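PDB 1VQZ: lipoate-protein ligase, putative from Streptococcus pneumoniae, which probably belongs to the lipoate-protein ligases and joins an A/B-type ligase domain to the C-terminal domain found in bacterial members of the family. Local coordinates for residues Q59-E64 against I75-R80; D68-N73 against A171-V176; G85-D90 against H158-F163; V165-L170 against A191-I196. One frame throughout, in Å; residues are numbered along the deposited sequence.

Interaction 1 of 4, residues Q59-E64 against I75-R80; sequences QNTIEE and IEVVRR. With EDO (1,2-ethanediol), chain J.
Arg79 reaches across to the loop 59-64 and holds the carbonyl oxygen of Gln59 with both terminal nitrogens. The shorter bond is Arg79 NH1 to Gln59 O, 2.7 Å. It is fairly straight, 157° at the hydrogen, and uses a lone pair in the carbonyl plane. Arg79 NH2 to Gln59 O is longer, 3.1 Å, and more bent. The oxygen lies in the guanidinium plane, facing the end of the group. The arginine chain is extended until chi3, where a bend of -65° turns the guanidinium. Outside the segments, Arg79 NE donates to Trp250 O and NH2 to Tyr252 O, which further fixes the rotation of the group.

The two segments belong to a beta-alpha-beta crossover. Strand 52-55 runs into the loop, helix 67-73 follows, and strand 76-79 returns parallel to 52-55. Within the loop, Asn60 centres an inverse gamma turn.

Two further contacts complete the pairing. Thr61 OG1 lies over one face of the guanidinium, 3.0 Å from Arg79 NH2. This close polar approach has too poor an angle for a hydrogen bond, and the hydroxyl is bonded to Asn251 O instead. The methyl of Thr61 is anti to the backbone N and points at the strand. Thr61 CG2 meets Val77 CG1 tip to tip at 3.9 Å.

A 1,2-ethanediol molecule, probably from the crystallisation liquor, binds at Asn60. Its O1 donates to Asn60 OD1 at 2.8 Å and also touches Ile62 CG2. Asn60 ND2 bonds to Glu272 OE1.

Interaction 2 of 4, residues D68-N73 against A171-V176; sequences DYVREN and ANALKV
Tyr69 lays one face of its ring on the backbone and CB of Asn172. The ring is anti to the backbone N, chi1 -175°, which carries it out from helix 67-73 toward the other helix. Asn172 CB is 3.8 Å from the centroid of the Tyr69 ring and 23° off the ring normal, a CH-pi contact. It sits toward the phenol end, 3.5 Å from Tyr69 CZ. At the other end of the same face, Asn172 O is 3.4 Å from Tyr69 CG. The ring and the Asn172 amide are turned 49° apart. Tyr69 CD2 also packs on Ala173, 3.8 Å from Ala173 CB.

Next along the helix, Val70 touches the same methyl more loosely, with Val70 CG1 4.0 Å from Ala173 CB. The contact sets the C-terminal end of helix 169-173 against the first part of helix 67-73. Leu174 is the first residue to leave helical geometry. A backbone hydrogen bond between Ala173 and Asn66 continues the junction just before helix 67-73.

At the end of the segment, Asn73 folds back under Tyr69. Asn73 ND2 lies 3.2 Å from the Tyr69 ring plane, over the centre of the face opposite Asn172, so the ring is held between two asparagines. Asn73 ND2 also donates to Tyr69 O at 2.9 Å. That oxygen takes the backbone N of Asn73 as well, and the two donors approach from opposite faces of its carbonyl plane.

Interaction 3 of 4, residues G85-D90 against H158-F163; sequences GAVYHD and HGCLLF. With EDO (1,2-ethanediol), chain L.
Cys160 makes a sulfur-aromatic contact with His89. The sulfur lies 4.1 Å from the centroid of the His89 ring and 41° off the ring normal, an oblique approach. The nearest ring atom is His89 CE1, 3.6 Å from Cys160 SG, with NE2 slightly farther. The sulfur is anti to the carbonyl carbon of its own residue, chi1 -62°, and its CB points at the other segment. His89 instead brings only the far part of its ring to the contact.

The apolar part is small. Val87 CG1 lies 4.1 Å from Cys160 SG, so the same sulfur touches both Val87 and His89. No hydrogen bond links the two segments directly.

The contact joins two sheets of the ligase domain. Strand 87-89 is an outer strand of the small three-stranded sheet, and 154-162 lies within the large mixed sheet, beside 93-101. Cys160 also touches Asn93 and Asn95 on that neighbouring strand.

A 1,2-ethanediol molecule, probably from the crystallisation liquor, adds a polar contact. Its O1 is hydrogen-bonded to His89 NE2 at 3.3 Å, near the plane of the imidazole, and either partner could donate. Its C2 lies obliquely beside the ring of His158. The diol also bonds to Glu30 OE1. Glu30 OE2 is hydrogen-bonded to His158 ND1, while His158 NE2 bonds to Ser82 OG, which fixes the orientation of that imidazole.

Interaction 4 of 4, residues V165-L170 against A191-I196; sequences VDLSVL and ARVTNI
Asn195 pairs its side-chain amide with the backbone of Val165, and this is the tight part of the contact. Val165 N donates to Asn195 OD1 at 2.9 Å, and Asn195 ND2 donates back to Val165 O at 3.0 Å. The two bonds differ in geometry. The NH of Val165 comes from above the carbonyl plane of the amide, 50° out of it. Asn195 ND2 meets Val165 O in the carbonyl plane, on a lone pair, though the oxygen lies 31° out of the amide plane. Asn195 CG is anti to its own carbonyl carbon, chi1 -85°, and the side chain crosses that of Val165 at about a right angle. Both residues are buried, and the paired bonds hold the amide against rotation.

The segments join two parts of the ligase domain. Val165 to Leu170 leads into helix 169-173 through a type I turn from Asp166 to Val169, and 191-196 is part of the loop before helix 206-220. Asp166 OD1 caps the turn, accepting from Ser168 N and, at 2.7 Å, from Ser168 OG.

The outer side is looser and open to solvent. Leu167 and Val193 are both exposed and meet tip to tip, with Leu167 CD1 3.7 Å from Val193 CG2. Leu167 also packs on the amide of Asn195, with Leu167 CG 3.7 Å from Asn195 ND2.

In the fold
All four contacts lie in the A/B-type ligase domain. Interactions 3 and 4 are neighbours, with centres about 9 Å apart. Leu162 O probably bonds to Ile196 N at 2.8 Å, and Asp90 OD2 bonds to Asp166 N. Interactions 1 and 2 are about 11 Å apart between centres. Helix 67-73 of interaction 2 is the crossover helix that leads into strand 76-79 of interaction 1. Glu64 O meets Lys175 N at 2.9 Å, and Ile75 N meets Val70 O. Helix 169-173 serves both interactions 2 and 4, and Tyr69 OH touches Val169 CG1 at 3.8 Å. Interactions 1 and 3 reach the same small sheet, tied by Arg80 NH2 to Gly85 O at 2.8 Å. Separate 1,2-ethanediol molecules lie at interactions 1 and 3.

Interaction 1 of 4, residues Q59-E64 against I75-R80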
loop_
_atom_site.group_PDB
_atom_site.type_symbol
_atom_site.label_atom_id
_atom_site.label_comp_id
_atom_site.label_asym_id
_atom_site.label_seq_id
_atom_site.Cartn_x
_atom_site.Cartn_y
_atom_site.Cartn_z
ATOM N N GLN A 59 -0.135 6.127 -7.992
ATOM C CA GLN A 59 -0.282 7.560 -7.793
ATOM C C GLN A 59 0.664 8.329 -8.745
ATOM O O GLN A 59 1.763 7.886 -9.058
ATOM C CB GLN A 59 -0.039 7.999 -6.321
ATOM C CG GLN A 59 -1.166 7.681 -5.354
ATOM C CD GLN A 59 -1.017 8.351 -3.997
ATOM O OE1 GLN A 59 -0.316 7.849 -3.103
ATOM N NE2 GLN A 59 -1.696 9.491 -3.828
ATOM N N ASN A 60 0.185 9.482 -9.175
ATOM C CA ASN A 60 0.943 10.400 -10.001
ATOM C C ASN A 60 1.695 11.323 -9.046
ATOM O O ASN A 60 1.232 12.410 -8.692
ATOM C CB ASN A 60 0.008 11.133 -10.973
ATOM C CG ASN A 60 0.762 12.033 -11.945
ATOM O OD1 ASN A 60 1.958 12.244 -11.793
ATOM N ND2 ASN A 60 0.067 12.601 -12.896
ATOM N N THR A 61 2.847 10.808 -8.601
ATOM C CA THR A 61 3.638 11.342 -7.503
ATOM C C THR A 61 3.917 12.830 -7.654
ATOM O O THR A 61 3.644 13.619 -6.737
ATOM C CB THR A 61 4.912 10.556 -7.358
ATOM O OG1 THR A 61 4.604 9.150 -7.436
ATOM C CG2 THR A 61 5.578 10.882 -6.027
ATOM N N ILE A 62 4.304 13.223 -8.853
ATOM C CA ILE A 62 4.692 14.609 -9.121
ATOM C C ILE A 62 3.540 15.566 -8.876
ATOM O O ILE A 62 3.740 16.719 -8.483
ATOM C CB ILE A 62 5.249 14.764 -10.533
ATOM C CG1 ILE A 62 6.044 16.069 -10.683
ATOM C CG2 ILE A 62 4.142 14.774 -11.613
ATOM C CD1 ILE A 62 7.214 16.144 -9.836
ATOM N N GLU A 63 2.318 15.080 -9.065
ATOM C CA GLU A 63 1.152 15.942 -8.891
ATOM C C GLU A 63 0.539 15.910 -7.497
ATOM O O GLU A 63 -0.418 16.623 -7.246
ATOM C CB GLU A 63 0.100 15.527 -9.895
ATOM C CG GLU A 63 0.478 15.793 -11.323
ATOM C CD GLU A 63 0.834 17.255 -11.555
ATOM O OE1 GLU A 63 0.181 18.125 -10.940
ATOM O OE2 GLU A 63 1.782 17.511 -12.326
ATOM N N GLU A 64 1.092 15.076 -6.614
ATOM C CA GLU A 64 0.595 14.850 -5.240
ATOM C C GLU A 64 1.472 15.370 -4.122
ATOM O O GLU A 64 0.989 15.613 -3.026
ATOM C CB GLU A 64 0.460 13.372 -4.932
ATOM C CG GLU A 64 -0.280 12.521 -5.921
ATOM C CD GLU A 64 -1.632 13.066 -6.282
ATOM O OE1 GLU A 64 -2.382 13.443 -5.350
ATOM O OE2 GLU A 64 -1.916 13.122 -7.505
ATOM N N ILE A 75 12.184 14.675 4.203
ATOM C CA ILE A 75 11.241 13.545 4.216
ATOM C C ILE A 75 11.511 12.705 2.964
ATOM O O ILE A 75 11.558 13.266 1.864
ATOM C CB ILE A 75 9.800 14.113 4.248
ATOM C CG1 ILE A 75 9.581 14.907 5.565
ATOM C CG2 ILE A 75 8.708 13.013 4.125
ATOM C CD1 ILE A 75 8.280 15.667 5.625
ATOM N N GLU A 76 11.713 11.393 3.117
ATOM C CA GLU A 76 11.826 10.471 1.944
ATOM C C GLU A 76 10.475 10.367 1.220
ATOM O O GLU A 76 9.445 10.441 1.859
ATOM C CB GLU A 76 12.217 9.058 2.390
ATOM C CG GLU A 76 13.438 8.894 3.310
ATOM C CD GLU A 76 14.724 9.288 2.663
ATOM O OE1 GLU A 76 14.761 9.387 1.441
ATOM O OE2 GLU A 76 15.720 9.517 3.371
ATOM N N VAL A 77 10.490 10.209 -0.102
ATOM C CA VAL A 77 9.320 9.875 -0.899
ATOM C C VAL A 77 9.597 8.561 -1.646
ATOM O O VAL A 77 10.464 8.518 -2.556
ATOM C CB VAL A 77 8.904 11.041 -1.864
ATOM C CG1 VAL A 77 7.757 10.664 -2.751
ATOM C CG2 VAL A 77 8.582 12.294 -1.081
ATOM N N VAL A 78 8.823 7.513 -1.302
ATOM C CA VAL A 78 8.969 6.192 -1.930
ATOM C C VAL A 78 7.617 5.595 -2.318
ATOM O O VAL A 78 6.655 5.682 -1.566
ATOM C CB VAL A 78 9.769 5.244 -0.987
ATOM C CG1 VAL A 78 9.999 3.861 -1.600
ATOM C CG2 VAL A 78 11.131 5.886 -0.591
ATOM N N ARG A 79 7.533 5.051 -3.521
ATOM C CA ARG A 79 6.329 4.383 -3.998
ATOM C C ARG A 79 6.357 2.946 -3.528
ATOM O O ARG A 79 7.328 2.243 -3.735
ATOM C CB ARG A 79 6.282 4.453 -5.514
ATOM C CG ARG A 79 5.063 3.867 -6.163
ATOM C CD ARG A 79 5.264 3.757 -7.630
ATOM N NE ARG A 79 5.405 5.021 -8.381
ATOM C CZ ARG A 79 4.421 5.874 -8.672
ATOM N NH1 ARG A 79 3.192 5.699 -8.202
ATOM N NH2 ARG A 79 4.679 6.934 -9.434
ATOM N N ARG A 80 5.278 2.514 -2.888
ATOM C CA ARG A 80 5.129 1.121 -2.491
ATOM C C ARG A 80 4.459 0.252 -3.550
ATOM O O ARG A 80 4.040 0.715 -4.671
ATOM C CB ARG A 80 4.367 1.032 -1.137
ATOM C CG ARG A 80 2.924 1.508 -1.183
ATOM C CD ARG A 80 2.130 1.206 0.121
ATOM N NE ARG A 80 0.764 1.637 -0.171
ATOM C CZ ARG A 80 0.297 2.890 -0.068
ATOM N NH1 ARG A 80 1.060 3.848 0.426
ATOM N NH2 ARG A 80 -0.947 3.169 -0.487
HETATM C C1 EDO J . 3.579 11.140 -14.968
HETATM O O1 EDO J . 3.472 12.270 -14.090
HETATM C C2 EDO J . 2.286 11.100 -15.771
HETATM O O2 EDO J . 2.111 12.372 -16.405
#

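Interaction 2 of 4, residues D68-N73 against A171-V176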
loop_
_atom_site.group_PDB
_atom_site.type_symbol
_atom_site.label_atom_id
_atom_site.label_comp_id
_atom_site.label_asym_id
_atom_site.label_seq_id
_atom_site.Cartn_x
_atom_site.Cartn_y
_atom_site.Cartn_z
ATOM N N ASP A 68 8.726 21.265 -2.078
ATOM C CA ASP A 68 9.513 22.097 -1.201
ATOM C C ASP A 68 9.358 21.718 0.251
ATOM O O ASP A 68 10.286 21.846 0.998
ATOM C CB ASP A 68 9.089 23.548 -1.332
ATOM C CG ASP A 68 9.535 24.161 -2.616
ATOM O OD1 ASP A 68 10.287 23.502 -3.394
ATOM O OD2 ASP A 68 9.104 25.298 -2.810
ATOM N N TYR A 69 8.178 21.290 0.669
ATOM C CA TYR A 69 8.026 20.852 2.061
ATOM C C TYR A 69 8.856 19.615 2.360
ATOM O O TYR A 69 9.562 19.531 3.391
ATOM C CB TYR A 69 6.574 20.577 2.375
ATOM C CG TYR A 69 6.349 20.236 3.818
ATOM C CD1 TYR A 69 6.209 21.253 4.786
ATOM C CD2 TYR A 69 6.276 18.908 4.230
ATOM C CE1 TYR A 69 6.001 20.947 6.120
ATOM C CE2 TYR A 69 6.066 18.589 5.559
ATOM C CZ TYR A 69 5.912 19.604 6.495
ATOM O OH TYR A 69 5.720 19.270 7.800
ATOM N N VAL A 70 8.774 18.625 1.483
ATOM C CA VAL A 70 9.486 17.393 1.783
ATOM C C VAL A 70 10.981 17.628 1.691
ATOM O O VAL A 70 11.733 17.000 2.413
ATOM C CB VAL A 70 9.030 16.112 0.998
ATOM C CG1 VAL A 70 7.537 15.920 1.102
ATOM C CG2 VAL A 70 9.506 16.098 -0.455
ATOM N N ARG A 71 11.401 18.532 0.815
ATOM C CA ARG A 71 12.825 18.820 0.702
ATOM C C ARG A 71 13.339 19.571 1.923
ATOM O O ARG A 71 14.339 19.202 2.487
ATOM C CB ARG A 71 13.101 19.653 -0.558
ATOM C CG ARG A 71 13.038 18.885 -1.827
ATOM C CD ARG A 71 13.586 19.705 -3.026
ATOM N NE ARG A 71 13.347 18.992 -4.279
ATOM C CZ ARG A 71 13.459 19.531 -5.476
ATOM N NH1 ARG A 71 13.815 20.802 -5.624
ATOM N NH2 ARG A 71 13.237 18.779 -6.530
ATOM N N GLU A 72 12.649 20.631 2.313
ATOM C CA GLU A 72 13.044 21.439 3.454
ATOM C C GLU A 72 13.154 20.579 4.713
ATOM O O GLU A 72 14.039 20.767 5.535
ATOM C CB GLU A 72 12.027 22.545 3.690
ATOM C CG GLU A 72 12.097 23.677 2.661
ATOM C CD GLU A 72 10.830 24.559 2.643
ATOM O OE1 GLU A 72 9.969 24.375 3.550
ATOM O OE2 GLU A 72 10.703 25.416 1.717
ATOM N N ASN A 73 12.234 19.634 4.848
ATOM C CA ASN A 73 12.130 18.834 6.031
ATOM C C ASN A 73 12.813 17.460 5.946
ATOM O O ASN A 73 12.765 16.745 6.900
ATOM C CB ASN A 73 10.638 18.727 6.411
ATOM C CG ASN A 73 10.092 20.058 6.828
ATOM O OD1 ASN A 73 10.489 20.544 7.852
ATOM N ND2 ASN A 73 9.261 20.706 5.976
ATOM N N ALA A 171 -0.702 16.489 5.778
ATOM C CA ALA A 171 -1.464 17.526 5.081
ATOM C C ALA A 171 -0.519 18.612 4.559
ATOM O O ALA A 171 -0.815 19.240 3.547
ATOM C CB ALA A 171 -2.522 18.138 5.988
ATOM N N ASN A 172 0.606 18.830 5.255
ATOM C CA ASN A 172 1.626 19.793 4.831
ATOM C C ASN A 172 2.506 19.221 3.711
ATOM O O ASN A 172 3.039 19.981 2.913
ATOM C CB ASN A 172 2.483 20.270 6.021
ATOM C CG ASN A 172 1.680 21.073 7.056
ATOM O OD1 ASN A 172 0.808 21.854 6.705
ATOM N ND2 ASN A 172 1.981 20.872 8.330
ATOM N N ALA A 173 2.642 17.895 3.638
ATOM C CA ALA A 173 3.543 17.258 2.625
ATOM C C ALA A 173 2.898 17.002 1.269
ATOM O O ALA A 173 3.595 16.701 0.295
ATOM C CB ALA A 173 4.145 15.978 3.162
ATOM N N LEU A 174 1.575 17.105 1.214
ATOM C CA LEU A 174 0.795 16.811 0.004
ATOM C C LEU A 174 0.338 18.137 -0.590
ATOM O O LEU A 174 0.165 19.085 0.127
ATOM C CB LEU A 174 -0.420 15.939 0.339
ATOM C CG LEU A 174 -0.214 14.476 0.820
ATOM C CD1 LEU A 174 -1.536 13.737 0.897
ATOM C CD2 LEU A 174 0.750 13.714 -0.051
ATOM N N LYS A 175 0.174 18.187 -1.904
ATOM C CA LYS A 175 -0.409 19.326 -2.588
ATOM C C LYS A 175 -1.662 18.944 -3.385
ATOM O O LYS A 175 -1.930 17.770 -3.653
ATOM C CB LYS A 175 0.607 19.933 -3.559
ATOM C CG LYS A 175 1.103 18.964 -4.648
ATOM C CD LYS A 175 1.400 19.690 -5.922
ATOM C CE LYS A 175 2.480 19.016 -6.757
ATOM N NZ LYS A 175 2.808 19.832 -7.979
ATOM N N VAL A 176 -2.415 19.960 -3.767
ATOM C CA VAL A 176 -3.516 19.821 -4.721
ATOM C C VAL A 176 -3.005 20.116 -6.145
ATOM O O VAL A 176 -2.562 21.249 -6.433
ATOM C CB VAL A 176 -4.696 20.763 -4.332
ATOM C CG1 VAL A 176 -5.851 20.654 -5.331
ATOM C CG2 VAL A 176 -5.178 20.420 -2.920
#

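Interaction 3 of 4, residues G85-D90 against H158-F163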
loop_
_atom_site.group_PDB
_atom_site.type_symbol
_atom_site.label_atom_id
_atom_site.label_comp_id
_atom_site.label_asym_id
_atom_site.label_seq_id
_atom_site.Cartn_x
_atom_site.Cartn_y
_atom_site.Cartn_z
ATOM N N GLY A 85 -3.636 5.417 -1.488
ATOM C CA GLY A 85 -3.136 6.758 -1.380
ATOM C C GLY A 85 -1.845 6.919 -0.602
ATOM O O GLY A 85 -1.163 5.947 -0.226
ATOM N N ALA A 86 -1.571 8.185 -0.272
ATOM C CA ALA A 86 -0.349 8.567 0.395
ATOM C C ALA A 86 -0.440 8.391 1.901
ATOM O O ALA A 86 -1.457 8.687 2.524
ATOM C CB ALA A 86 0.034 10.014 0.045
ATOM N N VAL A 87 0.643 7.887 2.465
ATOM C CA VAL A 87 0.733 7.658 3.900
ATOM C C VAL A 87 2.024 8.264 4.473
ATOM O O VAL A 87 3.075 8.136 3.862
ATOM C CB VAL A 87 0.686 6.149 4.192
ATOM C CG1 VAL A 87 0.626 5.906 5.637
ATOM C CG2 VAL A 87 -0.527 5.538 3.517
ATOM N N TYR A 88 1.914 8.902 5.653
ATOM C CA TYR A 88 3.062 9.387 6.407
ATOM C C TYR A 88 3.607 8.365 7.390
ATOM O O TYR A 88 2.893 7.843 8.254
ATOM C CB TYR A 88 2.746 10.700 7.148
ATOM C CG TYR A 88 3.951 11.266 7.851
ATOM C CD1 TYR A 88 5.038 11.759 7.115
ATOM C CD2 TYR A 88 4.011 11.325 9.249
ATOM C CE1 TYR A 88 6.170 12.268 7.747
ATOM C CE2 TYR A 88 5.180 11.832 9.914
ATOM C CZ TYR A 88 6.234 12.299 9.155
ATOM O OH TYR A 88 7.319 12.836 9.785
ATOM N N HIS A 89 4.889 8.113 7.255
ATOM C CA HIS A 89 5.649 7.318 8.193
ATOM C C HIS A 89 6.631 8.170 8.955
ATOM O O HIS A 89 7.264 9.074 8.390
ATOM C CB HIS A 89 6.463 6.263 7.420
ATOM C CG HIS A 89 5.648 5.171 6.814
ATOM N ND1 HIS A 89 4.470 5.400 6.138
ATOM C CD2 HIS A 89 5.910 3.844 6.671
ATOM C CE1 HIS A 89 4.003 4.252 5.669
ATOM N NE2 HIS A 89 4.878 3.298 5.951
ATOM N N ASP A 90 6.818 7.812 10.217
ATOM C CA ASP A 90 7.905 8.295 11.012
ATOM C C ASP A 90 8.412 7.196 11.942
ATOM O O ASP A 90 7.943 6.043 11.883
ATOM C CB ASP A 90 7.538 9.646 11.695
ATOM C CG ASP A 90 6.577 9.524 12.890
ATOM O OD1 ASP A 90 6.292 8.426 13.393
ATOM O OD2 ASP A 90 6.080 10.591 13.342
ATOM N N HIS A 158 -0.023 -5.961 4.304
ATOM C CA HIS A 158 0.913 -5.110 5.031
ATOM C C HIS A 158 0.257 -3.811 5.432
ATOM O O HIS A 158 -0.799 -3.418 4.901
ATOM C CB HIS A 158 2.264 -4.926 4.305
ATOM C CG HIS A 158 2.209 -4.141 3.032
ATOM N ND1 HIS A 158 3.344 -3.718 2.366
ATOM C CD2 HIS A 158 1.152 -3.703 2.298
ATOM C CE1 HIS A 158 2.984 -3.064 1.268
ATOM N NE2 HIS A 158 1.660 -3.014 1.226
ATOM N N GLY A 159 0.840 -3.165 6.423
ATOM C CA GLY A 159 0.223 -1.933 6.882
ATOM C C GLY A 159 0.960 -1.294 8.008
ATOM O O GLY A 159 2.071 -1.688 8.299
ATOM N N CYS A 160 0.296 -0.305 8.625
ATOM C CA CYS A 160 0.876 0.629 9.611
ATOM C C CYS A 160 0.101 0.548 10.938
ATOM O O CYS A 160 -1.132 0.615 10.964
ATOM C CB CYS A 160 0.734 2.086 9.082
ATOM S SG CYS A 160 1.613 2.357 7.543
ATOM N N LEU A 161 0.826 0.434 12.035
ATOM C CA LEU A 161 0.256 0.591 13.369
ATOM C C LEU A 161 0.705 1.962 13.888
ATOM O O LEU A 161 1.906 2.250 13.945
ATOM C CB LEU A 161 0.782 -0.515 14.274
ATOM C CG LEU A 161 0.226 -1.908 13.971
ATOM C CD1 LEU A 161 1.224 -2.999 14.309
ATOM C CD2 LEU A 161 -1.063 -2.138 14.757
ATOM N N LEU A 162 -0.264 2.819 14.209
ATOM C CA LEU A 162 0.022 4.190 14.667
ATOM C C LEU A 162 0.309 4.125 16.146
ATOM O O LEU A 162 -0.597 3.975 16.944
ATOM C CB LEU A 162 -1.142 5.161 14.407
ATOM C CG LEU A 162 -1.715 5.188 12.976
ATOM C CD1 LEU A 162 -2.907 6.172 12.878
ATOM C CD2 LEU A 162 -0.643 5.518 11.981
ATOM N N PHE A 163 1.603 4.218 16.485
ATOM C CA PHE A 163 2.002 4.176 17.841
ATOM C C PHE A 163 2.135 5.575 18.429
ATOM O O PHE A 163 1.531 5.857 19.471
ATOM C CB PHE A 163 3.230 3.294 18.045
ATOM C CG PHE A 163 3.562 3.098 19.493
ATOM C CD1 PHE A 163 4.384 4.007 20.157
ATOM C CD2 PHE A 163 3.009 2.039 20.193
ATOM C CE1 PHE A 163 4.615 3.844 21.523
ATOM C CE2 PHE A 163 3.229 1.878 21.535
ATOM C CZ PHE A 163 4.021 2.777 22.196
HETATM C C1 EDO L . 5.145 0.650 2.731
HETATM O O1 EDO L . 4.171 1.023 3.678
HETATM C C2 EDO L . 4.932 -0.828 2.514
HETATM O O2 EDO L . 6.043 -1.393 1.853
#

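Interaction 4 of 4, residues V165-L170 against A191-I196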
loop_
_atom_site.group_PDB
_atom_site.type_symbol
_atom_site.label_atom_id
_atom_site.label_comp_id
_atom_site.label_asym_id
_atom_site.label_seq_id
_atom_site.Cartn_x
_atom_site.Cartn_y
_atom_site.Cartn_z
ATOM N N VAL A 165 2.689 8.541 15.894
ATOM C CA VAL A 165 3.005 9.223 14.680
ATOM C C VAL A 165 2.594 10.692 14.823
ATOM O O VAL A 165 1.558 11.012 15.442
ATOM C CB VAL A 165 2.265 8.547 13.492
ATOM C CG1 VAL A 165 2.643 9.217 12.141
ATOM C CG2 VAL A 165 2.588 7.058 13.478
ATOM N N ASP A 166 3.361 11.589 14.231
ATOM C CA ASP A 166 2.910 12.984 14.092
ATOM C C ASP A 166 1.862 13.029 12.986
ATOM O O ASP A 166 2.172 12.918 11.800
ATOM C CB ASP A 166 4.108 13.879 13.825
ATOM C CG ASP A 166 3.769 15.360 13.840
ATOM O OD1 ASP A 166 2.571 15.748 13.911
ATOM O OD2 ASP A 166 4.742 16.136 13.745
ATOM N N LEU A 167 0.598 13.171 13.386
ATOM C CA LEU A 167 -0.520 13.120 12.446
ATOM C C LEU A 167 -0.707 14.454 11.701
ATOM O O LEU A 167 -1.609 14.554 10.880
ATOM C CB LEU A 167 -1.829 12.760 13.174
ATOM C CG LEU A 167 -1.846 11.466 13.994
ATOM C CD1 LEU A 167 -3.188 11.329 14.787
ATOM C CD2 LEU A 167 -1.562 10.263 13.136
ATOM N N SER A 168 0.119 15.469 12.003
ATOM C CA SER A 168 -0.020 16.788 11.383
ATOM C C SER A 168 0.801 16.977 10.103
ATOM O O SER A 168 0.618 17.965 9.388
ATOM C CB SER A 168 0.352 17.890 12.386
ATOM O OG SER A 168 1.764 17.983 12.535
ATOM N N VAL A 169 1.702 16.047 9.809
ATOM C CA VAL A 169 2.657 16.255 8.728
ATOM C C VAL A 169 2.040 16.012 7.347
ATOM O O VAL A 169 2.231 16.815 6.442
ATOM C CB VAL A 169 3.933 15.369 8.930
ATOM C CG1 VAL A 169 4.974 15.591 7.823
ATOM C CG2 VAL A 169 4.527 15.607 10.274
ATOM N N LEU A 170 1.286 14.925 7.190
ATOM C CA LEU A 170 0.774 14.538 5.867
ATOM C C LEU A 170 0.130 15.688 5.098
ATOM O O LEU A 170 0.372 15.852 3.902
ATOM C CB LEU A 170 -0.265 13.387 5.990
ATOM C CG LEU A 170 -0.773 12.805 4.652
ATOM C CD1 LEU A 170 0.369 12.110 3.877
ATOM C CD2 LEU A 170 -1.920 11.870 4.945
ATOM N N ALA A 191 -12.521 9.880 8.780
ATOM C CA ALA A 191 -12.333 8.844 9.774
ATOM C C ALA A 191 -11.805 9.410 11.089
ATOM O O ALA A 191 -11.206 10.480 11.143
ATOM C CB ALA A 191 -11.392 7.774 9.243
ATOM N N ARG A 192 -12.040 8.663 12.153
ATOM C CA ARG A 192 -11.480 8.948 13.456
ATOM C C ARG A 192 -10.239 8.040 13.619
ATOM O O ARG A 192 -10.385 6.819 13.571
ATOM C CB ARG A 192 -12.525 8.603 14.535
ATOM C CG ARG A 192 -14.005 8.974 14.219
ATOM C CD ARG A 192 -14.947 8.615 15.377
ATOM N N VAL A 193 -9.046 8.623 13.789
ATOM C CA VAL A 193 -7.826 7.857 14.164
ATOM C C VAL A 193 -7.232 8.192 15.549
ATOM O O VAL A 193 -7.428 9.289 16.085
ATOM C CB VAL A 193 -6.703 8.010 13.129
ATOM C CG1 VAL A 193 -7.275 7.882 11.701
ATOM C CG2 VAL A 193 -5.977 9.339 13.273
ATOM N N THR A 194 -6.497 7.236 16.118
ATOM C CA THR A 194 -5.725 7.473 17.327
ATOM C C THR A 194 -4.360 6.754 17.284
ATOM O O THR A 194 -4.168 5.798 16.527
ATOM C CB THR A 194 -6.479 6.986 18.557
ATOM O OG1 THR A 194 -5.703 7.254 19.737
ATOM C CG2 THR A 194 -6.776 5.455 18.425
ATOM N N ASN A 195 -3.431 7.257 18.101
ATOM C CA ASN A 195 -2.155 6.638 18.344
ATOM C C ASN A 195 -2.257 5.756 19.581
ATOM O O ASN A 195 -2.912 6.105 20.580
ATOM C CB ASN A 195 -1.076 7.725 18.521
ATOM C CG ASN A 195 -0.498 8.203 17.201
ATOM O OD1 ASN A 195 0.084 7.428 16.471
ATOM N ND2 ASN A 195 -0.644 9.490 16.900
ATOM N N ILE A 196 -1.648 4.587 19.502
ATOM C CA ILE A 196 -1.643 3.645 20.616
ATOM C C ILE A 196 -1.177 4.333 21.897
ATOM O O ILE A 196 -1.826 4.180 22.952
ATOM C CB ILE A 196 -0.807 2.359 20.291
ATOM C CG1 ILE A 196 -1.494 1.576 19.158
ATOM C CG2 ILE A 196 -0.654 1.472 21.574
ATOM C CD1 ILE A 196 -0.637 0.618 18.391
#